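Local structure of MAR1 Ribonuclease (Caenorhabditis elegans, 2B34) at residues A16-D21 with Q102-V107; V129-D134 with A154-T159. The protein is of uncertain function but belongs to the isochorismatase family and probably acts as a hydrolase. All blocks are in the same frame, centred on the assembly; numbering follows the deposited sequence.

Contact 1. Residues A16-D21 with Q102-V107; sequences ALFVCD and QNVILV
Val104 CG1 lies over one face of the Phe18 ring, 4.1 Å from its centroid and 29° off the ring normal, a CH-pi contact. The ring end nearest the backbone receives it: Phe18 CG is 3.7 Å from Val104 CG1. The first torsion of Val104 (172°) explains the approach, since it sets CG1 anti to the backbone N and directs that methyl at its neighbour, the two side chains crossing obliquely. Leu106, the direct partner of Phe18 in the register, meets Phe18 CB with its CD1 at 3.8 Å, whereas Val104 reaches the ring diagonally. Helix 114-124 covers this face, through Leu122 on Val104 and through Val115 and Thr119 on Leu106.

Strands 16-20 and 103-107 run parallel, their axes 28° apart, in the middle of the six-stranded sheet of a Rossmann-like alpha/beta fold. Five backbone hydrogen bonds join them, among them Phe18 N to Ile105 O at 2.8 Å.

On the other face the contacts are aliphatic. Leu17 CD1 reaches Ile105 CG2 at 4.0 Å, while Val19 and Val107 lie side by side, with their CG2 methyls 4.0 Å apart. Strand 16-20 ends at Cys20, disulfide-bonded to Cys114, and Asp21 just beyond forms a salt bridge with Lys84. Asp21, Lys84 and Cys114 are arranged consistently with the Asp-Lys-Cys triad of the isochorismatase family, although Cys114 is here tied up in the disulfide.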
loop_
_atom_site.group_PDB
_atom_site.type_symbol
_atom_site.label_atom_id
_atom_site.label_comp_id
_atom_site.label_asym_id
_atom_site.label_seq_id
_atom_site.Cartn_x
_atom_site.Cartn_y
_atom_site.Cartn_z
ATOM N N ALA A 16 22.244 8.357 -12.047
ATOM C CA ALA A 16 23.171 8.969 -11.099
ATOM C C ALA A 16 22.859 8.488 -9.688
ATOM O O ALA A 16 21.695 8.238 -9.349
ATOM C CB ALA A 16 23.104 10.496 -11.170
ATOM N N LEU A 17 23.903 8.347 -8.876
ATOM C CA LEU A 17 23.729 8.016 -7.469
ATOM C C LEU A 17 23.806 9.273 -6.616
ATOM O O LEU A 17 24.805 9.991 -6.631
ATOM C CB LEU A 17 24.760 6.982 -7.009
ATOM C CG LEU A 17 24.781 6.625 -5.513
ATOM C CD1 LEU A 17 23.497 5.909 -5.043
ATOM C CD2 LEU A 17 26.007 5.786 -5.200
ATOM N N PHE A 18 22.736 9.530 -5.876
ATOM C CA PHE A 18 22.693 10.645 -4.943
ATOM C C PHE A 18 22.830 10.117 -3.512
ATOM O O PHE A 18 22.028 9.295 -3.062
ATOM C CB PHE A 18 21.394 11.443 -5.128
ATOM C CG PHE A 18 21.479 12.538 -6.174
ATOM C CD1 PHE A 18 22.188 12.353 -7.362
ATOM C CD2 PHE A 18 20.814 13.749 -5.979
ATOM C CE1 PHE A 18 22.253 13.366 -8.324
ATOM C CE2 PHE A 18 20.875 14.768 -6.933
ATOM C CZ PHE A 18 21.597 14.575 -8.105
ATOM N N VAL A 19 23.864 10.583 -2.817
ATOM C CA VAL A 19 24.105 10.225 -1.416
ATOM C C VAL A 19 23.792 11.448 -0.561
ATOM O O VAL A 19 24.559 12.420 -0.559
ATOM C CB VAL A 19 25.587 9.801 -1.181
ATOM C CG1 VAL A 19 25.822 9.400 0.275
ATOM C CG2 VAL A 19 26.003 8.679 -2.137
ATOM N N CYS A 20 22.677 11.424 0.163
ATOM C CA CYS A 20 22.317 12.630 0.915
ATOM C C CYS A 20 22.525 12.578 2.420
ATOM O O CYS A 20 21.946 11.743 3.136
ATOM C CB CYS A 20 20.962 13.244 0.483
ATOM S SG CYS A 20 19.559 13.262 1.600
ATOM N N ASP A 21 23.425 13.451 2.858
ATOM C CA ASP A 21 23.543 13.857 4.249
ATOM C C ASP A 21 23.863 12.720 5.227
ATOM O O ASP A 21 23.484 12.773 6.397
ATOM C CB ASP A 21 22.286 14.649 4.664
ATOM C CG ASP A 21 22.053 15.883 3.786
ATOM O OD1 ASP A 21 22.919 16.198 2.939
ATOM O OD2 ASP A 21 21.001 16.541 3.929
ATOM N N GLN A 102 18.366 10.379 -16.633
ATOM C CA GLN A 102 16.911 10.212 -16.576
ATOM C C GLN A 102 16.494 9.556 -15.260
ATOM O O GLN A 102 15.325 9.598 -14.881
ATOM C CB GLN A 102 16.416 9.382 -17.773
ATOM C CG GLN A 102 16.613 10.079 -19.123
ATOM C CD GLN A 102 16.480 9.146 -20.322
ATOM O OE1 GLN A 102 16.893 7.981 -20.283
ATOM N NE2 GLN A 102 15.920 9.670 -21.410
ATOM N N ASN A 103 17.469 8.963 -14.567
ATOM C CA ASN A 103 17.231 8.231 -13.329
ATOM C C ASN A 103 18.164 8.647 -12.186
ATOM O O ASN A 103 19.371 8.816 -12.382
ATOM C CB ASN A 103 17.375 6.730 -13.584
ATOM C CG ASN A 103 16.422 6.223 -14.658
ATOM O OD1 ASN A 103 15.218 6.101 -14.431
ATOM N ND2 ASN A 103 16.963 5.923 -15.833
ATOM N N VAL A 104 17.598 8.816 -10.993
ATOM C CA VAL A 104 18.400 9.038 -9.795
ATOM C C VAL A 104 18.163 7.922 -8.779
ATOM O O VAL A 104 17.030 7.633 -8.401
ATOM C CB VAL A 104 18.161 10.433 -9.148
ATOM C CG1 VAL A 104 18.864 10.539 -7.796
ATOM C CG2 VAL A 104 18.646 11.546 -10.066
ATOM N N ILE A 105 19.256 7.295 -8.366
ATOM C CA ILE A 105 19.249 6.317 -7.292
ATOM C C ILE A 105 19.576 7.086 -6.017
ATOM O O ILE A 105 20.580 7.798 -5.955
ATOM C CB ILE A 105 20.275 5.193 -7.557
ATOM C CG1 ILE A 105 20.029 4.569 -8.942
ATOM C CG2 ILE A 105 20.230 4.142 -6.442
ATOM C CD1 ILE A 105 21.173 3.718 -9.477
ATOM N N LEU A 106 18.712 6.964 -5.014
ATOM C CA LEU A 106 18.813 7.798 -3.822
ATOM C C LEU A 106 19.027 6.989 -2.545
ATOM O O LEU A 106 18.247 6.086 -2.224
ATOM C CB LEU A 106 17.574 8.702 -3.702
ATOM C CG LEU A 106 17.459 9.801 -2.638
ATOM C CD1 LEU A 106 18.696 10.696 -2.551
ATOM C CD2 LEU A 106 16.228 10.650 -2.924
ATOM N N VAL A 107 20.109 7.315 -1.840
ATOM C CA VAL A 107 20.383 6.774 -0.510
ATOM C C VAL A 107 20.579 7.928 0.474
ATOM O O VAL A 107 20.840 9.061 0.068
ATOM C CB VAL A 107 21.623 5.826 -0.484
ATOM C CG1 VAL A 107 21.444 4.666 -1.455
ATOM C CG2 VAL A 107 22.929 6.583 -0.777
#

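Contact 2. Residues V129-D134 with A154-T159; sequences VHVVVD and AGAILT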
loop_
_atom_site.group_PDB
_atom_site.type_symbol
_atom_site.label_atom_id
_atom_site.label_comp_id
_atom_site.label_asym_id
_atom_site.label_seq_id
_atom_site.Cartn_x
_atom_site.Cartn_y
_atom_site.Cartn_z
ATOM N N VAL A 129 12.946 8.474 -9.842
ATOM C CA VAL A 129 13.647 8.346 -8.559
ATOM C C VAL A 129 13.536 6.924 -8.027
ATOM O O VAL A 129 12.434 6.418 -7.797
ATOM C CB VAL A 129 13.114 9.345 -7.496
ATOM C CG1 VAL A 129 13.913 9.244 -6.203
ATOM C CG2 VAL A 129 13.150 10.766 -8.029
ATOM N N HIS A 130 14.693 6.293 -7.836
ATOM C CA HIS A 130 14.781 4.961 -7.255
ATOM C C HIS A 130 15.293 5.066 -5.822
ATOM O O HIS A 130 16.487 5.282 -5.581
ATOM C CB HIS A 130 15.671 4.066 -8.120
ATOM C CG HIS A 130 15.161 3.896 -9.520
ATOM N ND1 HIS A 130 15.042 4.951 -10.403
ATOM C CD2 HIS A 130 14.728 2.800 -10.185
ATOM C CE1 HIS A 130 14.557 4.511 -11.550
ATOM N NE2 HIS A 130 14.361 3.208 -11.445
ATOM N N VAL A 131 14.361 4.943 -4.880
ATOM C CA VAL A 131 14.648 5.063 -3.457
ATOM C C VAL A 131 15.073 3.707 -2.909
ATOM O O VAL A 131 14.289 2.752 -2.908
ATOM C CB VAL A 131 13.420 5.608 -2.659
ATOM C CG1 VAL A 131 13.740 5.725 -1.176
ATOM C CG2 VAL A 131 12.969 6.963 -3.209
ATOM N N VAL A 132 16.320 3.631 -2.452
ATOM C CA VAL A 132 16.872 2.392 -1.905
ATOM C C VAL A 132 16.488 2.299 -0.433
ATOM O O VAL A 132 17.157 2.874 0.431
ATOM C CB VAL A 132 18.406 2.332 -2.064
ATOM C CG1 VAL A 132 18.920 0.946 -1.725
ATOM C CG2 VAL A 132 18.809 2.719 -3.479
ATOM N N VAL A 133 15.409 1.570 -0.157
ATOM C CA VAL A 133 14.785 1.559 1.169
ATOM C C VAL A 133 15.671 0.985 2.284
ATOM O O VAL A 133 15.553 1.386 3.443
ATOM C CB VAL A 133 13.392 0.846 1.155
ATOM C CG1 VAL A 133 12.411 1.581 0.242
ATOM C CG2 VAL A 133 13.514 -0.624 0.749
ATOM N N ASP A 134 16.561 0.059 1.932
ATOM C CA ASP A 134 17.491 -0.508 2.910
ATOM C C ASP A 134 18.761 0.339 3.112
ATOM O O ASP A 134 19.695 -0.068 3.815
ATOM C CB ASP A 134 17.811 -1.982 2.607
ATOM C CG ASP A 134 18.260 -2.232 1.167
ATOM O OD1 ASP A 134 18.102 -1.356 0.293
ATOM O OD2 ASP A 134 18.770 -3.342 0.909
ATOM N N ALA A 154 3.923 9.922 -4.796
ATOM C CA ALA A 154 4.409 10.902 -5.771
ATOM C C ALA A 154 4.971 10.272 -7.051
ATOM O O ALA A 154 5.177 10.967 -8.040
ATOM C CB ALA A 154 5.444 11.809 -5.126
ATOM N N GLY A 155 5.230 8.966 -7.022
ATOM C CA GLY A 155 5.722 8.240 -8.197
ATOM C C GLY A 155 7.157 7.744 -8.110
ATOM O O GLY A 155 7.726 7.290 -9.112
ATOM N N ALA A 156 7.747 7.830 -6.919
ATOM C CA ALA A 156 9.089 7.303 -6.690
ATOM C C ALA A 156 9.033 5.792 -6.573
ATOM O O ALA A 156 8.064 5.243 -6.064
ATOM C CB ALA A 156 9.693 7.902 -5.437
ATOM N N ILE A 157 10.075 5.122 -7.047
ATOM C CA ILE A 157 10.135 3.668 -6.962
ATOM C C ILE A 157 10.838 3.268 -5.668
ATOM O O ILE A 157 11.946 3.729 -5.378
ATOM C CB ILE A 157 10.815 3.044 -8.210
ATOM C CG1 ILE A 157 10.044 3.428 -9.482
ATOM C CG2 ILE A 157 10.905 1.516 -8.077
ATOM C CD1 ILE A 157 10.735 3.031 -10.778
ATOM N N LEU A 158 10.172 2.419 -4.891
ATOM C CA LEU A 158 10.725 1.895 -3.654
ATOM C C LEU A 158 11.435 0.582 -3.936
ATOM O O LEU A 158 10.808 -0.470 -4.060
ATOM C CB LEU A 158 9.628 1.716 -2.596
ATOM C CG LEU A 158 8.760 2.931 -2.245
ATOM C CD1 LEU A 158 7.633 2.522 -1.296
ATOM C CD2 LEU A 158 9.588 4.074 -1.651
ATOM N N THR A 159 12.756 0.661 -4.043
ATOM C CA THR A 159 13.573 -0.475 -4.434
ATOM C C THR A 159 14.549 -0.860 -3.327
ATOM O O THR A 159 14.622 -0.189 -2.302
ATOM C CB THR A 159 14.317 -0.201 -5.772
ATOM O OG1 THR A 159 15.001 -1.389 -6.193
ATOM C CG2 THR A 159 15.311 0.947 -5.635
HETATM O O HOH W 1 10.226 7.549 -10.331
#
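Val131 N donates to Ile157 O at 2.7 Å, the shortest of four backbone hydrogen bonds between 129-134 and 154-159. The last of the four, from Val133 N to Thr159 O at 2.9 Å, forms where segment 129-134 turns a corner.

On one face of the sheet His130 and Ile157 lie side by side. Ile157 CD1 approaches the imidazole obliquely and comes closest to His130 NE2, at 3.7 Å; that buried nitrogen has no polar partner in the model. Thr159 has OG1 anti to its backbone N (chi1 -174°), which turns CG2 back onto Val131 O at 3.4 Å and lets OG1 hydrogen-bond to Gln150 of the second subunit. On the opposite face Val131 CB meets Leu158 CD2 at 4.2 Å. At the corner Val133 CG1 touches Leu158 CB at 4.0 Å, the side chains crossing at about a right angle, and at the start of strand 157-159 Val131 CG2 touches Ala156 CB at 4.1 Å. Phe146 of the second subunit packs on Val133 and Leu158.

A water accepting from Val129 N and donating to Gly155 O bridges the segments just before strand 157-159. Gly155, with phi 111°, is the C-prime residue of a Schellman motif that ends helix 141-154. The helix thus returns the chain to a parallel neighbour of its starting strand, as in a beta-alpha-beta crossover at the edge of a Rossmann-like sheet.

Overall arrangement
Both contacts are parallel strand pairs of one sheet, and strands 103-109 and 128-137 are neighbours in it: Val104 O and Leu106 N probably hydrogen-bond to His130 N and His130 O, and Ile105 CG2 packs on Val132 CG2 at 3.6 Å. Their centres are about 10 Å apart. Contact 1 lies about 5 Å from the chain centre, with every touching residue buried and no other subunit reaching it; its side-chain chemistry is aromatic and aliphatic. Contact 2, about 9 Å out, includes the outermost strand of the chain's sheet, whose polar groups Ala156 O, Leu158 N and Thr159 OG1 hydrogen-bond to the second subunit. It closes a local crossover, whereas contact 1 joins segments 81 residues apart.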